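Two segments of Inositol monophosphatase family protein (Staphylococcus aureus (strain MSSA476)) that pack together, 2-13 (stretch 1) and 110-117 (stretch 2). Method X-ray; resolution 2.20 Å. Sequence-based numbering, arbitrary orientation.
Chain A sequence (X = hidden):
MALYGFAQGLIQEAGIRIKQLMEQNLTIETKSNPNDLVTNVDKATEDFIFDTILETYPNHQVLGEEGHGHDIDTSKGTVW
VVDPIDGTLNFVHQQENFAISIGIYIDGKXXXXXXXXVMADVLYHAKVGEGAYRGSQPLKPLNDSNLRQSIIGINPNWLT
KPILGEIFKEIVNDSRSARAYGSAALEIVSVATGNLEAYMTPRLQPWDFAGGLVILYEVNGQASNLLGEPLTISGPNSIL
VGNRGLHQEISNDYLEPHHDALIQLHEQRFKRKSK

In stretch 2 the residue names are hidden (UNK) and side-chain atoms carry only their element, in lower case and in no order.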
ATOM      1  N   ALA A   2     -20.823  14.429 -24.124  1.00 40.51           N
ATOM      2  CA  ALA A   2     -20.424  15.811 -23.902  1.00 37.64           C
ATOM      3  C   ALA A   2     -20.038  16.043 -22.457  1.00 36.41           C
ATOM      4  O   ALA A   2     -18.930  16.465 -22.175  1.00 34.22           O
ATOM      5  CB  ALA A   2     -21.535  16.772 -24.305  1.00 38.53           C
ATOM      6  N   LEU A   3     -20.976  15.746 -21.561  1.00 34.51           N
ATOM      7  CA  LEU A   3     -20.815  15.905 -20.114  1.00 31.93           C
ATOM      8  C   LEU A   3     -19.658  15.036 -19.541  1.00 31.35           C
ATOM      9  O   LEU A   3     -18.932  15.488 -18.683  1.00 30.15           O
ATOM     10  CB  LEU A   3     -22.161  15.618 -19.408  1.00 29.61           C
ATOM     11  CG  LEU A   3     -22.236  15.245 -17.923  1.00 29.09           C
ATOM     12  CD1 LEU A   3     -21.871  16.387 -17.029  1.00 29.50           C
ATOM     13  CD2 LEU A   3     -23.640  14.756 -17.598  1.00 29.94           C
ATOM     14  N   TYR A   4     -19.543  13.792 -20.008  1.00 31.03           N
ATOM     15  CA  TYR A   4     -18.409  12.923 -19.729  1.00 31.59           C
ATOM     16  C   TYR A   4     -17.069  13.574 -20.040  1.00 33.45           C
ATOM     17  O   TYR A   4     -16.166  13.558 -19.192  1.00 32.25           O
ATOM     18  CB  TYR A   4     -18.522  11.668 -20.580  1.00 31.01           C
ATOM     19  CG  TYR A   4     -17.505  10.610 -20.265  1.00 32.43           C
ATOM     20  CD1 TYR A   4     -17.454  10.034 -18.995  1.00 30.78           C
ATOM     21  CD2 TYR A   4     -16.621  10.150 -21.230  1.00 31.66           C
ATOM     22  CE1 TYR A   4     -16.542   9.040 -18.691  1.00 31.42           C
ATOM     23  CE2 TYR A   4     -15.703   9.159 -20.932  1.00 35.77           C
ATOM     24  CZ  TYR A   4     -15.666   8.606 -19.653  1.00 34.96           C
ATOM     25  OH  TYR A   4     -14.765   7.604 -19.344  1.00 36.85           O
ATOM     26  N   GLY A   5     -16.963  14.136 -21.259  1.00 30.39           N
ATOM     27  CA  GLY A   5     -15.768  14.809 -21.720  1.00 28.92           C
ATOM     28  C   GLY A   5     -15.428  16.016 -20.875  1.00 30.31           C
ATOM     29  O   GLY A   5     -14.269  16.191 -20.506  1.00 32.56           O
ATOM     30  N   PHE A   6     -16.428  16.866 -20.592  1.00 29.66           N
ATOM     31  CA  PHE A   6     -16.294  17.996 -19.634  1.00 27.89           C
ATOM     32  C   PHE A   6     -15.773  17.516 -18.253  1.00 26.44           C
ATOM     33  O   PHE A   6     -14.918  18.158 -17.651  1.00 26.58           O
ATOM     34  CB  PHE A   6     -17.641  18.741 -19.519  1.00 27.07           C
ATOM     35  CG  PHE A   6     -17.729  19.743 -18.386  1.00 25.47           C
ATOM     36  CD1 PHE A   6     -17.126  20.987 -18.478  1.00 27.38           C
ATOM     37  CD2 PHE A   6     -18.442  19.465 -17.261  1.00 24.01           C
ATOM     38  CE1 PHE A   6     -17.224  21.920 -17.442  1.00 26.01           C
ATOM     39  CE2 PHE A   6     -18.520  20.375 -16.211  1.00 24.78           C
ATOM     40  CZ  PHE A   6     -17.914  21.610 -16.306  1.00 25.72           C
ATOM     41  N   ALA A   7     -16.264  16.375 -17.773  1.00 25.35           N
ATOM     42  CA  ALA A   7     -15.854  15.899 -16.455  1.00 25.75           C
ATOM     43  C   ALA A   7     -14.394  15.479 -16.471  1.00 25.36           C
ATOM     44  O   ALA A   7     -13.634  15.828 -15.603  1.00 24.79           O
ATOM     45  CB  ALA A   7     -16.743  14.760 -15.993  1.00 25.69           C
ATOM     46  N   GLN A   8     -14.034  14.734 -17.507  1.00 26.86           N
ATOM     47  CA  GLN A   8     -12.694  14.229 -17.734  1.00 27.47           C
ATOM     48  C   GLN A   8     -11.645  15.332 -17.719  1.00 26.56           C
ATOM     49  O   GLN A   8     -10.670  15.236 -16.999  1.00 28.77           O
ATOM     50  CB  GLN A   8     -12.687  13.448 -19.041  1.00 29.70           C
ATOM     51  CG  GLN A   8     -11.434  12.696 -19.375  1.00 32.33           C
ATOM     52  CD  GLN A   8     -11.714  11.482 -20.219  1.00 34.50           C
ATOM     53  OE1 GLN A   8     -12.553  10.656 -19.881  1.00 38.70           O
ATOM     54  NE2 GLN A   8     -11.022  11.371 -21.332  1.00 37.08           N
ATOM     55  N   GLY A   9     -11.862  16.386 -18.467  1.00 25.58           N
ATOM     56  CA  GLY A   9     -10.913  17.486 -18.543  1.00 26.46           C
ATOM     57  C   GLY A   9     -10.835  18.257 -17.255  1.00 26.61           C
ATOM     58  O   GLY A   9      -9.738  18.536 -16.741  1.00 28.30           O
ATOM     59  N   LEU A  10     -12.007  18.561 -16.707  1.00 25.47           N
ATOM     60  CA  LEU A  10     -12.126  19.194 -15.390  1.00 23.90           C
ATOM     61  C   LEU A  10     -11.310  18.474 -14.311  1.00 23.32           C
ATOM     62  O   LEU A  10     -10.577  19.098 -13.560  1.00 22.68           O
ATOM     63  CB  LEU A  10     -13.597  19.223 -14.964  1.00 25.11           C
ATOM     64  CG  LEU A  10     -13.889  19.772 -13.567  1.00 25.60           C
ATOM     65  CD1 LEU A  10     -13.381  21.204 -13.463  1.00 27.11           C
ATOM     66  CD2 LEU A  10     -15.367  19.729 -13.278  1.00 26.66           C
ATOM     67  N   ILE A  11     -11.425  17.160 -14.212  1.00 21.77           N
ATOM     68  CA  ILE A  11     -10.718  16.477 -13.113  1.00 21.41           C
ATOM     69  C   ILE A  11      -9.190  16.555 -13.323  1.00 20.54           C
ATOM     70  O   ILE A  11      -8.447  16.791 -12.372  1.00 18.60           O
ATOM     71  CB  ILE A  11     -11.263  15.053 -12.864  1.00 20.46           C
ATOM     72  CG1 ILE A  11     -10.834  14.539 -11.496  1.00 20.58           C
ATOM     73  CG2 ILE A  11     -10.898  14.102 -13.988  1.00 20.25           C
ATOM     74  CD1 ILE A  11     -11.454  13.191 -11.152  1.00 21.05           C
ATOM     75  N   GLN A  12      -8.756  16.397 -14.575  1.00 20.18           N
ATOM     76  CA  GLN A  12      -7.346  16.497 -14.955  1.00 21.14           C
ATOM     77  C   GLN A  12      -6.788  17.898 -14.708  1.00 21.95           C
ATOM     78  O   GLN A  12      -5.728  18.069 -14.122  1.00 23.72           O
ATOM     79  CB  GLN A  12      -7.158  16.082 -16.405  1.00 20.67           C
ATOM     80  CG  GLN A  12      -7.241  14.591 -16.579  1.00 21.35           C
ATOM     81  CD  GLN A  12      -7.335  14.161 -18.043  1.00 24.78           C
ATOM     82  OE1 GLN A  12      -8.394  14.283 -18.688  1.00 27.32           O
ATOM     83  NE2 GLN A  12      -6.246  13.631 -18.566  1.00 24.98           N
ATOM     84  N   GLU A  13      -7.558  18.894 -15.079  1.00 23.33           N
ATOM     85  CA  GLU A  13      -7.171  20.265 -14.882  1.00 26.26           C
ATOM     86  C   GLU A  13      -7.104  20.623 -13.376  1.00 24.80           C
ATOM     87  O   GLU A  13      -6.152  21.290 -12.927  1.00 24.50           O
ATOM     88  CB  GLU A  13      -8.134  21.145 -15.718  1.00 30.46           C
ATOM     89  CG  GLU A  13      -7.772  22.620 -15.865  1.00 35.54           C
ATOM     90  CD  GLU A  13      -6.327  22.859 -16.201  1.00 38.01           C
ATOM     91  OE1 GLU A  13      -5.830  22.251 -17.171  1.00 37.32           O
ATOM     92  OE2 GLU A  13      -5.689  23.642 -15.457  1.00 48.43           O
ATOM     93  N   UNK A 110     -26.315   5.789 -11.690  1.00 31.52           N
ATOM     94  CA  UNK A 110     -24.925   5.973 -12.128  1.00 30.98           C
ATOM     95  C   UNK A 110     -24.729   6.301 -13.612  1.00 31.38           C
ATOM     96  O   UNK A 110     -25.163   5.523 -14.455  1.00 33.11           O
ATOM     97  c   UNK A 110     -24.279   4.611 -11.842  1.00 32.05           C
ATOM     98  c   UNK A 110     -26.507   4.516 -10.974  1.00 30.43           C
ATOM     99  c   UNK A 110     -25.119   3.990 -10.785  1.00 32.72           C
ATOM    100  N   UNK A 111     -24.041   7.403 -13.927  1.00 30.41           N
ATOM    101  CA  UNK A 111     -23.719   7.746 -15.328  1.00 32.80           C
ATOM    102  C   UNK A 111     -22.226   7.557 -15.585  1.00 32.97           C
ATOM    103  O   UNK A 111     -21.848   6.834 -16.484  1.00 35.47           O
ATOM    104  c   UNK A 111     -23.633   9.825 -16.944  1.00 36.83           C
ATOM    105  c   UNK A 111     -23.797  10.182 -19.367  1.00 36.94           C
ATOM    106  c   UNK A 111     -24.145   9.190 -15.638  1.00 34.94           C
ATOM    107  c   UNK A 111     -24.246   9.565 -18.188  1.00 39.90           C
ATOM    108  c   UNK A 111     -22.723  11.078 -19.320  1.00 38.97           C
ATOM    109  c   UNK A 111     -22.588  10.745 -16.925  1.00 35.23           C
ATOM    110  c   UNK A 111     -22.124  11.351 -18.095  1.00 37.32           C
ATOM    111  o   UNK A 111     -22.225  11.708 -20.489  1.00 41.09           O
ATOM    112  N   UNK A 112     -21.376   8.196 -14.797  1.00 29.39           N
ATOM    113  CA  UNK A 112     -19.940   8.130 -15.047  1.00 28.51           C
ATOM    114  C   UNK A 112     -19.166   8.175 -13.730  1.00 26.57           C
ATOM    115  O   UNK A 112     -19.652   8.764 -12.774  1.00 27.46           O
ATOM    116  c   UNK A 112     -19.522   9.298 -15.940  1.00 25.75           C
ATOM    117  N   UNK A 113     -17.979   7.574 -13.707  1.00 23.55           N
ATOM    118  CA  UNK A 113     -17.051   7.698 -12.587  1.00 25.61           C
ATOM    119  C   UNK A 113     -15.574   7.950 -12.972  1.00 26.43           C
ATOM    120  O   UNK A 113     -15.074   7.467 -14.044  1.00 25.95           O
ATOM    121  N   UNK A 114     -14.885   8.682 -12.085  1.00 22.47           N
ATOM    122  CA  UNK A 114     -13.515   9.145 -12.289  1.00 23.77           C
ATOM    123  C   UNK A 114     -12.713   9.076 -11.001  1.00 21.23           C
ATOM    124  O   UNK A 114     -13.157   9.641 -10.024  1.00 21.53           O
ATOM    125  c   UNK A 114     -15.677  11.207 -13.926  1.00 28.93           C
ATOM    126  c   UNK A 114     -14.543  11.013 -16.440  1.00 29.97           C
ATOM    127  c   UNK A 114     -16.461  11.447 -15.055  1.00 29.16           C
ATOM    128  c   UNK A 114     -15.888  11.357 -16.314  1.00 30.63           C
ATOM    129  c   UNK A 114     -13.772  10.771 -15.300  1.00 28.40           C
ATOM    130  c   UNK A 114     -13.483  10.607 -12.796  1.00 24.31           C
ATOM    131  c   UNK A 114     -14.323  10.859 -14.036  1.00 26.43           C
ATOM    132  N   UNK A 115     -11.559   8.387 -10.998  1.00 19.33           N
ATOM    133  CA  UNK A 115     -10.581   8.525  -9.906  1.00 19.38           C
ATOM    134  C   UNK A 115      -9.188   8.839 -10.482  1.00 19.23           C
ATOM    135  O   UNK A 115      -8.632   8.071 -11.265  1.00 19.02           O
ATOM    136  c   UNK A 115     -11.841   6.521  -8.850  1.00 19.72           C
ATOM    137  c   UNK A 115      -9.424   6.583  -8.686  1.00 20.01           C
ATOM    138  c   UNK A 115     -10.627   7.420  -8.785  1.00 19.05           C
ATOM    139  N   UNK A 116      -8.690  10.031 -10.147  1.00 19.76           N
ATOM    140  CA  UNK A 116      -7.496  10.591 -10.776  1.00 21.17           C
ATOM    141  C   UNK A 116      -6.369  10.531  -9.815  1.00 21.18           C
ATOM    142  O   UNK A 116      -6.417  11.215  -8.797  1.00 23.12           O
ATOM    143  c   UNK A 116      -4.693  12.485 -13.583  1.00 23.75           C
ATOM    144  c   UNK A 116      -4.443  13.809 -13.462  1.00 22.28           C
ATOM    145  c   UNK A 116      -6.279  14.036 -11.916  1.00 22.69           C
ATOM    146  c   UNK A 116      -7.713  12.043 -11.227  1.00 22.25           C
ATOM    147  c   UNK A 116      -5.234  14.599 -12.632  1.00 22.90           C
ATOM    148  c   UNK A 116      -6.550  12.669 -11.997  1.00 22.82           C
ATOM    149  c   UNK A 116      -5.746  11.906 -12.861  1.00 25.78           C
ATOM    150  o   UNK A 116      -3.400  14.346 -14.154  1.00 19.42           O
ATOM    151  N   UNK A 117      -5.385   9.681 -10.099  1.00 20.61           N
ATOM    152  CA  UNK A 117      -4.211   9.535  -9.234  1.00 21.78           C
ATOM    153  C   UNK A 117      -3.307  10.694  -9.657  1.00 22.44           C
ATOM    154  O   UNK A 117      -2.590  10.614 -10.639  1.00 24.52           O
ATOM    155  c   UNK A 117      -2.312   7.958  -8.498  1.00 20.85           C
ATOM    156  o   UNK A 117      -1.668   8.977  -8.094  1.00 22.86           O
ATOM    157  o   UNK A 117      -1.970   6.789  -8.208  1.00 20.07           O
ATOM    158  c   UNK A 117      -3.532   8.146  -9.392  1.00 20.31           C
TER

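Residues 2-13 form a helix that lies along the strand 110-117, their axes approaching to 9.3 Å with N-to-C directions 24° apart. At position 110, three side-chain carbons close a ring onto the backbone N and touch nothing on the helix; this is Pro110.

Position 111 carries one carbon, then a six-carbon ring bearing an oxygen. Its CA-to-CB bond points toward the helix, and the ring reaches the first turn, where the oxygen lies 3.4 Å from the backbone N of Tyr4. A phenol is the fit, so the residue is Tyr111. The hydrogen bond from Tyr4 N to Tyr111 OH is weak, with an angle of 140° at the hydrogen; an amide this early in the helix is not engaged by a carbonyl within the stretch. Leu3 CD2 packs 3.8 Å from Tyr111 CE2.

At 112 the side chain is a single carbon that lies against the edge of the Tyr4 ring, identifying Ala112. Its CB is 3.8 Å from Tyr4 CD1. Position 113 has no side-chain atoms and no contact with the helix, and is Gly113; a CB here would point away from the helix.

At 114 one carbon leads to a ring of six carbons with no oxygen, and the side chain packs on Tyr4, Ala7 and Ile11; this is Phe114. With its CA-to-CB bond directed toward the helix, it has the largest area covered by the other stretch. Phe114 CZ comes within 3.4 Å of Tyr4 CD1, the two rings meeting obliquely with planes at 32° and centroids 5.2 Å apart. Ala7 CB approaches Phe114 CE2 to 3.5 Å, and Ile11 CD1 lies 3.7 Å from Phe114 CB.

Position 115 has one carbon carrying two more; its CA-to-CB bond points away from the helix, and the branched pattern is that of Val115. At 116 the CA-to-CB bond again points toward the helix, and a six-carbon ring bearing an oxygen packs against Ile11 and Gln12: this is Tyr116. Ile11 CD1 is 3.9 Å from Tyr116 CB, while Gln12 CG lies over one face of the ring, 4.3 Å from Tyr116 CZ. The hydroxyl is hydrogen-bonded elsewhere in the structure. Position 117 has two side-chain carbons, the second carrying two oxygens, and is out of reach of the helix; this is Asp117.

The contact is chiefly apolar. Alternation along the strand presents Ala112, Phe114 and Tyr116 to the helix, which answers with Tyr4, Ala7 and Ile11, residues three or four apart and thus about one turn from the next. Ala7 CB points toward the strand and meets the Phe114 ring directly.

Stretch 2, residues 110-117: PYAGFVYD
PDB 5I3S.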